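Local coordinates for protein 378aa long hypothetical citrate synthase (Sulfolobus tokodaii, PDB 1VGM) that is a largely helical protein of the citrate synthase family, built as a two-chain assembly, whose own function remains hypothetical, at residues Lys67-Ile70 against Asn71-Glu75; Thr128-Ile131 against Thr132-Tyr136; Glu155-Leu158 against Ala159-Gly163; Lys165-Gln168 against Glu169-Lys172; Ala269-Phe272 against Lys273-Ala276. All blocks are in the same frame, centred on the assembly; numbering follows the deposited sequence.

Interaction 1: Lys67-Ile70 against Asn71-Glu75; sequences KGII and NESFE
Ser73 OG lies anti to its own carbonyl carbon (chi1 -59°), which turns the hydroxyl back to Ile69 O. The first torsion of Ile70 (chi1 -72°) sets CG2 anti to the backbone N and brings it to Phe74 CZ. The hydroxyl bond is short, Ser73 OG to Ile69 O 2.6 Å. Ile69 O also takes Glu72 N at 3.3 Å. The two donors come from opposite faces of the carbonyl plane, so this oxygen is gripped twice. Ser73 N closes on Ile70 O at 3.0 Å, from well above the carbonyl plane. The last regular helical bond runs from Asn71 N to Lys67 O, 2.9 Å. Glu72 N reaches Gly68 O only weakly.

The Phe74 ring lies against the end of the helix. Ile70 O sits over the centre of one ring face, 3.8 Å above the plane. Ile70 CG2 touches Phe74 CZ at 3.6 Å, the two side chains meeting at a slant. Phe74 also packs on Ile146, Pro147 and Ser156, while Ile70 rests on Ile49 and Val122. The carbonyls of Ser73 and Glu75 both bind Lys127 NZ of helix 117-139.

Glu72 is the first residue to leave helical angles. The backbone bonds pass from i+4 to i+3: Glu72 N to Ile69 O and Ser73 N to Ile70 O. This is the C-terminal end of helix 60-71, where a serine hydroxyl takes up a carbonyl of the last turn.

Interaction 2: Thr128-Ile131 against Thr132-Tyr136; sequences TATI and TANIY
Thr128-Ile131 and Thr132-Tyr136 are successive turns of helix 117-139, with helical backbone angles throughout. Four bonds link each residue to the one four places on. Thr132 N meets Thr128 O and Ala133 N meets Ala129 O, both pairs at 2.9 Å. Asn134 N to Thr130 O is longer at 3.1 Å. Ile135 N to Ile131 O is again 2.9 Å.

Two side chains add to this pattern. Thr132 OG1 lies anti to its carbonyl carbon (chi1 -60°) and bends back to Thr128 O at 2.8 Å. Asn134 ND2 reaches Thr130 O at 3.0 Å, with that oxygen close to the amide plane of Asn134. In each case the backbone N and the side-chain donor approach the carbonyl from opposite faces. Thr130 and Asn134 run side by side, as do Thr128 and Thr132. Ile131 CG2 meets Ile135 CD1 at 3.8 Å.

Helices 93-108, 153-162 and 331-353 pack around these turns. Thr128 OG1 bonds to Ile124 O, and Thr130 OG1 to Phe74 O. Asn134 OD1 takes Lys145 N, so its amide is held at both ends and its rotation is fixed.

Thr128 O and Thr130 O thus each hold two donors. The polar groups of Thr132 and Asn134 are satisfied by the helix itself and nearby backbone, which is consistent with their burial among largely apolar neighbours.

Interaction 3: Glu155-Leu158 against Ala159-Gly163; sequences ESFL and AATFG
Thr161 OG1 makes a side-chain-to-backbone bond with Phe157 O, 3.0 Å long. It comes from above the carbonyl plane, 41° out of it. Thr161 N reaches the same oxygen at 3.0 Å, so one residue supplies both donors. The other backbone bonds are regular. Ala159 N meets Glu155 O at 2.8 Å, and Phe162 N meets Leu158 O at 3.1 Å.

The same hydroxyl oxygen lies over a ring. Phe157 CG is anti to the backbone N (chi1 170°), which sets the ring beside the Thr161 hydroxyl. Thr161 OG1 lies 3.4 Å above one face of the Phe157 ring, off-centre toward the rim.

These turns form the C-terminal end of helix 153-162, which lies between helices 117-139 and 168-180. Gly163 follows as the first non-helical residue, with positive phi (70°).

Apolar contacts fill the flanks. Thr161 CG2 stands 3.5 Å over the centre of one face of the Phe162 ring. Leu158 CD2 is farther from Phe162 CE1, at 4.2 Å. Tyr136 and Phe326 each meet the Phe162 ring edge-to-face. Phe157 rests on Leu334 and Leu337 of helix 331-353.

Two further polar groups pair outside these turns. Glu155 OE2 forms a salt bridge with Lys165 NZ, and Ser156 OG bonds to Glu148 O.

Interaction 4: Lys165-Gln168 against Glu169-Lys172; sequences KPTQ and EEIK
This is a helix N-terminus, where the loop residues Lys165-Thr167 lead into helix 168-180 and Thr167 is the N-cap. Thr167 and Glu170 exchange bonds. Glu170 N gives to Thr167 OG1 at 3.2 Å, and Thr167 N gives to Glu170 OE1 at 3.1 Å. The second bond is fairly straight, 160° at the hydrogen, but meets the carboxylate from above its plane. Thr167 OG1 sits between its backbone N and carbonyl carbon (chi1 69°), which directs the hydroxyl to the first turn. The helical bonds begin with Ile171 N to Thr167 O, 3.0 Å.

Glu169 bends at chi2 and folds back beside the cap. One water bridges Thr167 OG1 and Glu169 OE2. A second accepts from Gln168 N and gives a weak bond to Glu169 OE1. The carboxylates of Glu169 and Glu170 probably gain from the helix dipole.

Apolar groups close the inner side. Pro166 CG touches Ile171 CG1 at 3.7 Å. Pro166 also packs on Leu158 and Ala159 of helix 153-162.

The reciprocal pair is a classic capping box, with threonine at the N-cap and glutamate three residues on.

Interaction 5: Ala269-Phe272 against Lys273-Ala276; sequences AKIF and KTLA
Lys273 opens the second turn by giving its backbone N to Ala269 O at 2.9 Å. Its CB rests against that oxygen at 3.3 Å. The side chain then leads off, with CG anti to the backbone N. Its NZ bonds to Tyr316 OH, forms a salt bridge with Glu297 and has a weak bond to Tyr290 OH.

Thr274 N bonds to Lys270 O at 3.1 Å. Its CG2 lies against that same oxygen. Its hydroxyl goes elsewhere. Thr274 OG1 stands between the backbone N and the carbonyl carbon (chi1 66°) and gives to Ile271 O at 2.7 Å. The C=O...OG1 angle is 124°, with the hydroxyl only slightly tilted from the carbonyl plane.

This is an ordinary alpha-helical turn within helix 267-280, with a threonine hydroxyl adding a second donor to Ile271 O. One side of the helix faces helices 168-180 and 314-323, while Lys270 and Thr274 lie at the surface.

Leu275 N is the other donor to Ile271 O, at 3.0 Å and nearly in line with the C=O bond. Leu275 CD1 approaches Phe272 CD2 at 4.2 Å. The Phe272 ring goes on to Ser177, Leu180 and Val320, and meets Tyr181 with the planes at about 50°. Leu275 packs on Ala176 and Val320.

Ala276 N bonds to Phe272 O at 2.8 Å, almost straight at the hydrogen.

Interactions 2 and 3 are buried, while interactions 1, 4 and 5 are only partly so. The first four form a touching series. Interactions 1 and 2 are joined by one polar bond and by packing. Interactions 2 and 3 pack helix 117-139 on helix 153-162, their centres about 10 Å apart. A salt bridge and apolar packing join interaction 3 to interaction 4. Interaction 5 touches none, its nearest atoms about 5 Å from interaction 4. Hydroxyls bind carbonyls in 1, 2, 3 and 5. In interaction 4, at a helix start, the hydroxyl instead accepts a backbone N-H, and waters take part.

Interaction 1: Lys67-Ile70 against Asn71-Glu75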
loop_
_atom_site.group_PDB
_atom_site.type_symbol
_atom_site.label_atom_id
_atom_site.label_comp_id
_atom_site.label_asym_id
_atom_site.label_seq_id
_atom_site.Cartn_x
_atom_site.Cartn_y
_atom_site.Cartn_z
ATOM N N LYS A 67 28.868 2.465 -1.313
ATOM C CA LYS A 67 29.056 2.071 -2.709
ATOM C C LYS A 67 29.228 0.553 -2.848
ATOM O O LYS A 67 28.738 -0.056 -3.804
ATOM C CB LYS A 67 30.274 2.802 -3.299
ATOM C CG LYS A 67 30.143 4.325 -3.285
ATOM C CD LYS A 67 31.373 5.026 -3.855
ATOM C CE LYS A 67 31.076 6.502 -4.121
ATOM N NZ LYS A 67 32.261 7.284 -4.596
ATOM N N GLY A 68 29.913 -0.049 -1.881
ATOM C CA GLY A 68 30.072 -1.493 -1.866
ATOM C C GLY A 68 28.768 -2.268 -1.730
ATOM O O GLY A 68 28.564 -3.280 -2.400
ATOM N N ILE A 69 27.877 -1.807 -0.861
ATOM C CA ILE A 69 26.578 -2.449 -0.741
ATOM C C ILE A 69 25.772 -2.274 -2.024
ATOM O O ILE A 69 25.200 -3.229 -2.546
ATOM C CB ILE A 69 25.780 -1.869 0.441
ATOM C CG1 ILE A 69 26.489 -2.215 1.759
ATOM C CG2 ILE A 69 24.356 -2.423 0.430
ATOM C CD1 ILE A 69 26.023 -1.378 2.958
ATOM N N ILE A 70 25.734 -1.049 -2.529
ATOM C CA ILE A 70 25.025 -0.767 -3.767
ATOM C C ILE A 70 25.482 -1.719 -4.854
ATOM O O ILE A 70 24.664 -2.398 -5.484
ATOM C CB ILE A 70 25.263 0.695 -4.235
ATOM C CG1 ILE A 70 24.502 1.660 -3.318
ATOM C CG2 ILE A 70 24.800 0.871 -5.673
ATOM C CD1 ILE A 70 24.919 3.107 -3.451
ATOM N N ASN A 71 26.792 -1.765 -5.072
ATOM C CA ASN A 71 27.345 -2.400 -6.265
ATOM C C ASN A 71 27.185 -3.915 -6.228
ATOM O O ASN A 71 27.265 -4.576 -7.264
ATOM C CB ASN A 71 28.828 -2.045 -6.416
ATOM C CG ASN A 71 29.036 -0.679 -7.032
ATOM O OD1 ASN A 71 28.307 -0.283 -7.947
ATOM N ND2 ASN A 71 30.031 0.052 -6.536
ATOM N N GLU A 72 26.959 -4.461 -5.036
ATOM C CA GLU A 72 26.751 -5.897 -4.904
ATOM C C GLU A 72 25.270 -6.274 -4.821
ATOM O O GLU A 72 24.944 -7.433 -4.589
ATOM C CB GLU A 72 27.494 -6.437 -3.670
ATOM C CG GLU A 72 26.837 -6.102 -2.338
ATOM C CD GLU A 72 27.722 -6.441 -1.142
ATOM O OE1 GLU A 72 27.360 -6.084 -0.002
ATOM O OE2 GLU A 72 28.782 -7.067 -1.341
ATOM N N SER A 73 24.375 -5.307 -5.013
ATOM C CA SER A 73 22.965 -5.542 -4.719
ATOM C C SER A 73 21.989 -5.287 -5.874
ATOM O O SER A 73 20.784 -5.162 -5.641
ATOM C CB SER A 73 22.543 -4.704 -3.515
ATOM O OG SER A 73 23.319 -5.017 -2.376
ATOM N N PHE A 74 22.487 -5.219 -7.107
ATOM C CA PHE A 74 21.640 -4.876 -8.258
ATOM C C PHE A 74 20.792 -6.046 -8.759
ATOM O O PHE A 74 19.750 -5.848 -9.391
ATOM C CB PHE A 74 22.497 -4.344 -9.415
ATOM C CG PHE A 74 22.929 -2.913 -9.241
ATOM C CD1 PHE A 74 24.272 -2.563 -9.369
ATOM C CD2 PHE A 74 21.996 -1.910 -8.968
ATOM C CE1 PHE A 74 24.689 -1.236 -9.215
ATOM C CE2 PHE A 74 22.399 -0.580 -8.809
ATOM C CZ PHE A 74 23.748 -0.240 -8.941
ATOM N N GLU A 75 21.243 -7.265 -8.484
ATOM C CA GLU A 75 20.512 -8.468 -8.881
ATOM C C GLU A 75 19.098 -8.460 -8.303
ATOM O O GLU A 75 18.890 -8.029 -7.171
ATOM C CB GLU A 75 21.250 -9.712 -8.380
ATOM C CG GLU A 75 21.887 -9.521 -7.003
ATOM C CD GLU A 75 21.912 -10.795 -6.172
ATOM O OE1 GLU A 75 22.424 -11.823 -6.675
ATOM O OE2 GLU A 75 21.424 -10.765 -5.018
#

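Interaction 2: Thr128-Ile131 against Thr132-Tyr136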
loop_
_atom_site.group_PDB
_atom_site.type_symbol
_atom_site.label_atom_id
_atom_site.label_comp_id
_atom_site.label_asym_id
_atom_site.label_seq_id
_atom_site.Cartn_x
_atom_site.Cartn_y
_atom_site.Cartn_z
ATOM N N THR A 128 15.841 -0.851 -6.795
ATOM C CA THR A 128 14.918 0.120 -7.379
ATOM C C THR A 128 15.441 0.615 -8.732
ATOM O O THR A 128 14.681 0.791 -9.678
ATOM C CB THR A 128 14.725 1.328 -6.426
ATOM O OG1 THR A 128 14.341 0.854 -5.128
ATOM C CG2 THR A 128 13.654 2.260 -6.950
ATOM N N ALA A 129 16.748 0.827 -8.825
ATOM C CA ALA A 129 17.375 1.213 -10.088
ATOM C C ALA A 129 17.233 0.100 -11.125
ATOM O O ALA A 129 16.913 0.352 -12.288
ATOM C CB ALA A 129 18.863 1.524 -9.862
ATOM N N THR A 130 17.475 -1.134 -10.702
ATOM C CA THR A 130 17.355 -2.266 -11.609
ATOM C C THR A 130 15.919 -2.343 -12.127
ATOM O O THR A 130 15.681 -2.457 -13.329
ATOM C CB THR A 130 17.726 -3.579 -10.888
ATOM O OG1 THR A 130 19.064 -3.477 -10.381
ATOM C CG2 THR A 130 17.625 -4.774 -11.838
ATOM N N ILE A 131 14.960 -2.266 -11.215
ATOM C CA ILE A 131 13.556 -2.359 -11.598
ATOM C C ILE A 131 13.129 -1.210 -12.519
ATOM O O ILE A 131 12.448 -1.432 -13.512
ATOM C CB ILE A 131 12.649 -2.398 -10.346
ATOM C CG1 ILE A 131 12.720 -3.794 -9.722
ATOM C CG2 ILE A 131 11.209 -2.057 -10.709
ATOM C CD1 ILE A 131 12.286 -3.831 -8.266
ATOM N N THR A 132 13.535 0.013 -12.197
ATOM C CA THR A 132 13.110 1.170 -12.976
ATOM C C THR A 132 13.734 1.121 -14.378
ATOM O O THR A 132 13.076 1.441 -15.370
ATOM C CB THR A 132 13.523 2.494 -12.277
ATOM O OG1 THR A 132 12.921 2.563 -10.975
ATOM C CG2 THR A 132 13.082 3.690 -13.096
ATOM N N ALA A 133 15.001 0.719 -14.453
ATOM C CA ALA A 133 15.680 0.566 -15.732
ATOM C C ALA A 133 14.964 -0.444 -16.616
ATOM O O ALA A 133 14.795 -0.226 -17.821
ATOM C CB ALA A 133 17.123 0.132 -15.513
ATOM N N ASN A 134 14.533 -1.551 -16.027
ATOM C CA ASN A 134 13.988 -2.638 -16.829
ATOM C C ASN A 134 12.513 -2.438 -17.161
ATOM O O ASN A 134 11.999 -3.000 -18.137
ATOM C CB ASN A 134 14.187 -3.971 -16.109
ATOM C CG ASN A 134 15.551 -4.565 -16.371
ATOM O OD1 ASN A 134 15.792 -5.140 -17.431
ATOM N ND2 ASN A 134 16.456 -4.421 -15.412
ATOM N N ILE A 135 11.837 -1.627 -16.356
ATOM C CA ILE A 135 10.501 -1.177 -16.714
ATOM C C ILE A 135 10.543 -0.377 -18.006
ATOM O O ILE A 135 9.761 -0.638 -18.918
ATOM C CB ILE A 135 9.870 -0.298 -15.603
ATOM C CG1 ILE A 135 9.540 -1.169 -14.389
ATOM C CG2 ILE A 135 8.605 0.386 -16.141
ATOM C CD1 ILE A 135 8.864 -0.426 -13.264
ATOM N N TYR A 136 11.451 0.594 -18.089
ATOM C CA TYR A 136 11.678 1.287 -19.357
ATOM C C TYR A 136 11.916 0.288 -20.486
ATOM O O TYR A 136 11.317 0.388 -21.557
ATOM C CB TYR A 136 12.876 2.239 -19.255
ATOM C CG TYR A 136 13.378 2.732 -20.596
ATOM C CD1 TYR A 136 12.612 3.600 -21.376
ATOM C CD2 TYR A 136 14.611 2.306 -21.093
ATOM C CE1 TYR A 136 13.061 4.030 -22.627
ATOM C CE2 TYR A 136 15.074 2.730 -22.337
ATOM C CZ TYR A 136 14.293 3.589 -23.097
ATOM O OH TYR A 136 14.753 3.982 -24.328
#

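Interaction 3: Glu155-Leu158 against Ala159-Gly163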
loop_
_atom_site.group_PDB
_atom_site.type_symbol
_atom_site.label_atom_id
_atom_site.label_comp_id
_atom_site.label_asym_id
_atom_site.label_seq_id
_atom_site.Cartn_x
_atom_site.Cartn_y
_atom_site.Cartn_z
ATOM N N GLU A 155 25.374 6.625 -12.665
ATOM C CA GLU A 155 25.946 6.102 -13.894
ATOM C C GLU A 155 25.432 4.693 -14.129
ATOM O O GLU A 155 24.967 4.369 -15.219
ATOM C CB GLU A 155 27.478 6.089 -13.841
ATOM C CG GLU A 155 28.089 5.494 -15.099
ATOM C CD GLU A 155 29.598 5.602 -15.146
ATOM O OE1 GLU A 155 30.182 6.255 -14.258
ATOM O OE2 GLU A 155 30.198 5.029 -16.077
ATOM N N SER A 156 25.509 3.858 -13.101
ATOM C CA SER A 156 25.040 2.485 -13.222
ATOM C C SER A 156 23.584 2.405 -13.669
ATOM O O SER A 156 23.229 1.547 -14.484
ATOM C CB SER A 156 25.213 1.747 -11.894
ATOM O OG SER A 156 26.588 1.517 -11.640
ATOM N N PHE A 157 22.739 3.293 -13.143
ATOM C CA PHE A 157 21.334 3.295 -13.533
ATOM C C PHE A 157 21.213 3.704 -15.003
ATOM O O PHE A 157 20.525 3.045 -15.784
ATOM C CB PHE A 157 20.524 4.249 -12.646
ATOM C CG PHE A 157 19.123 4.487 -13.127
ATOM C CD1 PHE A 157 18.218 3.428 -13.227
ATOM C CD2 PHE A 157 18.716 5.759 -13.517
ATOM C CE1 PHE A 157 16.920 3.639 -13.696
ATOM C CE2 PHE A 157 17.416 5.988 -13.988
ATOM C CZ PHE A 157 16.518 4.924 -14.087
ATOM N N LEU A 158 21.894 4.786 -15.377
ATOM C CA LEU A 158 21.772 5.326 -16.726
ATOM C C LEU A 158 22.288 4.340 -17.767
ATOM O O LEU A 158 21.710 4.224 -18.848
ATOM C CB LEU A 158 22.541 6.643 -16.856
ATOM C CG LEU A 158 21.925 7.842 -16.123
ATOM C CD1 LEU A 158 22.795 9.068 -16.330
ATOM C CD2 LEU A 158 20.519 8.099 -16.628
ATOM N N ALA A 159 23.374 3.642 -17.445
ATOM C CA ALA A 159 23.996 2.709 -18.378
ATOM C C ALA A 159 23.112 1.486 -18.634
ATOM O O ALA A 159 23.000 1.012 -19.764
ATOM C CB ALA A 159 25.374 2.275 -17.848
ATOM N N ALA A 160 22.481 0.983 -17.581
ATOM C CA ALA A 160 21.566 -0.143 -17.711
ATOM C C ALA A 160 20.353 0.261 -18.542
ATOM O O ALA A 160 19.911 -0.472 -19.426
ATOM C CB ALA A 160 21.127 -0.601 -16.338
ATOM N N THR A 161 19.815 1.436 -18.244
ATOM C CA THR A 161 18.611 1.911 -18.902
ATOM C C THR A 161 18.820 2.041 -20.411
ATOM O O THR A 161 18.038 1.502 -21.197
ATOM C CB THR A 161 18.171 3.271 -18.315
ATOM O OG1 THR A 161 17.806 3.089 -16.941
ATOM C CG2 THR A 161 16.981 3.837 -19.081
ATOM N N PHE A 162 19.872 2.748 -20.813
ATOM C CA PHE A 162 20.052 3.098 -22.219
ATOM C C PHE A 162 21.115 2.253 -22.928
ATOM O O PHE A 162 21.294 2.361 -24.143
ATOM C CB PHE A 162 20.384 4.590 -22.339
ATOM C CG PHE A 162 19.295 5.489 -21.816
ATOM C CD1 PHE A 162 19.497 6.267 -20.673
ATOM C CD2 PHE A 162 18.040 5.500 -22.426
ATOM C CE1 PHE A 162 18.463 7.044 -20.141
ATOM C CE2 PHE A 162 16.998 6.271 -21.906
ATOM C CZ PHE A 162 17.207 7.042 -20.758
ATOM N N GLY A 163 21.810 1.411 -22.167
ATOM C CA GLY A 163 22.706 0.445 -22.767
ATOM C C GLY A 163 23.935 1.075 -23.387
ATOM O O GLY A 163 24.488 0.560 -24.353
#

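Interaction 4: Lys165-Gln168 against Glu169-Lys172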
loop_
_atom_site.group_PDB
_atom_site.type_symbol
_atom_site.label_atom_id
_atom_site.label_comp_id
_atom_site.label_asym_id
_atom_site.label_seq_id
_atom_site.Cartn_x
_atom_site.Cartn_y
_atom_site.Cartn_z
ATOM N N LYS A 165 27.295 4.141 -22.384
ATOM C CA LYS A 165 27.925 4.911 -21.323
ATOM C C LYS A 165 27.365 6.327 -21.309
ATOM O O LYS A 165 27.386 7.016 -22.323
ATOM C CB LYS A 165 29.445 4.973 -21.496
ATOM C CG LYS A 165 30.157 5.400 -20.198
ATOM C CD LYS A 165 31.569 5.920 -20.418
ATOM C CE LYS A 165 32.138 6.471 -19.114
ATOM N NZ LYS A 165 32.052 5.466 -18.014
ATOM N N PRO A 166 26.845 6.777 -20.157
ATOM C CA PRO A 166 26.331 8.150 -20.090
ATOM C C PRO A 166 27.460 9.182 -20.150
ATOM O O PRO A 166 28.602 8.878 -19.813
ATOM C CB PRO A 166 25.582 8.183 -18.759
ATOM C CG PRO A 166 26.287 7.158 -17.926
ATOM C CD PRO A 166 26.616 6.049 -18.895
ATOM N N THR A 167 27.144 10.397 -20.585
ATOM C CA THR A 167 28.100 11.497 -20.505
ATOM C C THR A 167 28.187 11.993 -19.069
ATOM O O THR A 167 27.311 11.715 -18.256
ATOM C CB THR A 167 27.695 12.665 -21.442
ATOM O OG1 THR A 167 26.513 13.305 -20.948
ATOM C CG2 THR A 167 27.420 12.137 -22.859
ATOM N N GLN A 168 29.254 12.716 -18.752
ATOM C CA GLN A 168 29.432 13.224 -17.398
ATOM C C GLN A 168 28.312 14.195 -17.023
ATOM O O GLN A 168 27.881 14.235 -15.875
ATOM C CB GLN A 168 30.797 13.910 -17.268
ATOM C CG GLN A 168 31.972 12.938 -17.193
ATOM C CD GLN A 168 31.796 11.888 -16.099
ATOM O OE1 GLN A 168 31.538 10.712 -16.379
ATOM N NE2 GLN A 168 31.933 12.313 -14.847
ATOM N N GLU A 169 27.827 14.971 -17.986
ATOM C CA GLU A 169 26.731 15.895 -17.712
ATOM C C GLU A 169 25.453 15.120 -17.397
ATOM O O GLU A 169 24.657 15.524 -16.545
ATOM C CB GLU A 169 26.473 16.810 -18.912
ATOM C CG GLU A 169 27.711 17.467 -19.496
ATOM C CD GLU A 169 28.367 16.631 -20.586
ATOM O OE1 GLU A 169 29.235 15.785 -20.264
ATOM O OE2 GLU A 169 28.010 16.825 -21.771
ATOM N N GLU A 170 25.255 14.009 -18.095
ATOM C CA GLU A 170 24.093 13.175 -17.841
ATOM C C GLU A 170 24.155 12.570 -16.439
ATOM O O GLU A 170 23.175 12.608 -15.697
ATOM C CB GLU A 170 23.997 12.077 -18.908
ATOM C CG GLU A 170 23.321 12.556 -20.180
ATOM C CD GLU A 170 23.577 11.655 -21.371
ATOM O OE1 GLU A 170 24.141 10.555 -21.194
ATOM O OE2 GLU A 170 23.207 12.056 -22.493
ATOM N N ILE A 171 25.314 12.032 -16.074
ATOM C CA ILE A 171 25.507 11.471 -14.741
ATOM C C ILE A 171 25.232 12.510 -13.656
ATOM O O ILE A 171 24.542 12.226 -12.674
ATOM C CB ILE A 171 26.945 10.931 -14.573
ATOM C CG1 ILE A 171 27.224 9.865 -15.640
ATOM C CG2 ILE A 171 27.120 10.341 -13.190
ATOM C CD1 ILE A 171 28.708 9.539 -15.824
ATOM N N LYS A 172 25.774 13.713 -13.833
ATOM C CA LYS A 172 25.605 14.775 -12.846
ATOM C C LYS A 172 24.135 15.205 -12.713
ATOM O O LYS A 172 23.652 15.455 -11.602
ATOM C CB LYS A 172 26.470 15.992 -13.212
ATOM C CG LYS A 172 27.948 15.858 -12.840
ATOM C CD LYS A 172 28.786 17.015 -13.391
ATOM C CE LYS A 172 28.996 16.878 -14.893
ATOM N NZ LYS A 172 29.899 17.922 -15.470
HETATM O O HOH W 1 25.314 15.358 -22.429
HETATM O O HOH W 2 31.216 13.232 -21.011
#

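Interaction 5: Ala269-Phe272 against Lys273-Ala276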
loop_
_atom_site.group_PDB
_atom_site.type_symbol
_atom_site.label_atom_id
_atom_site.label_comp_id
_atom_site.label_asym_id
_atom_site.label_seq_id
_atom_site.Cartn_x
_atom_site.Cartn_y
_atom_site.Cartn_z
ATOM N N ALA A 269 13.150 23.885 -7.750
ATOM C CA ALA A 269 12.842 24.329 -9.108
ATOM C C ALA A 269 14.001 25.138 -9.676
ATOM O O ALA A 269 14.308 25.051 -10.864
ATOM C CB ALA A 269 11.558 25.178 -9.114
ATOM N N LYS A 270 14.643 25.925 -8.825
ATOM C CA LYS A 270 15.813 26.686 -9.247
ATOM C C LYS A 270 16.906 25.753 -9.765
ATOM O O LYS A 270 17.547 26.030 -10.775
ATOM C CB LYS A 270 16.368 27.507 -8.077
ATOM C CG LYS A 270 15.536 28.721 -7.678
ATOM C CD LYS A 270 16.013 29.261 -6.326
ATOM C CE LYS A 270 15.555 30.684 -6.065
ATOM N NZ LYS A 270 16.323 31.294 -4.931
ATOM N N ILE A 271 17.127 24.652 -9.058
ATOM C CA ILE A 271 18.219 23.754 -9.405
ATOM C C ILE A 271 17.879 22.954 -10.665
ATOM O O ILE A 271 18.690 22.857 -11.578
ATOM C CB ILE A 271 18.545 22.793 -8.228
ATOM C CG1 ILE A 271 19.034 23.609 -7.032
ATOM C CG2 ILE A 271 19.586 21.760 -8.657
ATOM C CD1 ILE A 271 19.135 22.825 -5.740
ATOM N N PHE A 272 16.674 22.398 -10.731
ATOM C CA PHE A 272 16.224 21.754 -11.966
ATOM C C PHE A 272 16.349 22.689 -13.169
ATOM O O PHE A 272 16.742 22.271 -14.265
ATOM C CB PHE A 272 14.770 21.292 -11.832
ATOM C CG PHE A 272 14.617 19.928 -11.223
ATOM C CD1 PHE A 272 13.863 19.746 -10.071
ATOM C CD2 PHE A 272 15.228 18.825 -11.800
ATOM C CE1 PHE A 272 13.727 18.478 -9.502
ATOM C CE2 PHE A 272 15.098 17.561 -11.241
ATOM C CZ PHE A 272 14.346 17.386 -10.090
ATOM N N LYS A 273 16.009 23.956 -12.971
ATOM C CA LYS A 273 16.072 24.910 -14.069
ATOM C C LYS A 273 17.509 25.021 -14.578
ATOM O O LYS A 273 17.756 24.921 -15.775
ATOM C CB LYS A 273 15.560 26.285 -13.620
ATOM C CG LYS A 273 15.483 27.319 -14.752
ATOM C CD LYS A 273 14.954 28.654 -14.253
ATOM C CE LYS A 273 15.182 29.773 -15.262
ATOM N NZ LYS A 273 14.384 29.580 -16.496
ATOM N N THR A 274 18.454 25.215 -13.661
ATOM C CA THR A 274 19.856 25.359 -14.036
ATOM C C THR A 274 20.361 24.102 -14.748
ATOM O O THR A 274 21.139 24.186 -15.695
ATOM C CB THR A 274 20.745 25.635 -12.794
ATOM O OG1 THR A 274 20.750 24.489 -11.936
ATOM C CG2 THR A 274 20.204 26.792 -12.012
ATOM N N LEU A 275 19.915 22.935 -14.296
ATOM C CA LEU A 275 20.164 21.707 -15.042
ATOM C C LEU A 275 19.593 21.777 -16.450
ATOM O O LEU A 275 20.295 21.534 -17.426
ATOM C CB LEU A 275 19.561 20.513 -14.306
ATOM C CG LEU A 275 20.211 20.181 -12.968
ATOM C CD1 LEU A 275 19.436 19.057 -12.305
ATOM C CD2 LEU A 275 21.688 19.809 -13.187
ATOM N N ALA A 276 18.310 22.103 -16.557
ATOM C CA ALA A 276 17.677 22.257 -17.863
ATOM C C ALA A 276 18.468 23.239 -18.715
ATOM O O ALA A 276 18.799 22.952 -19.860
ATOM C CB ALA A 276 16.241 22.744 -17.694
#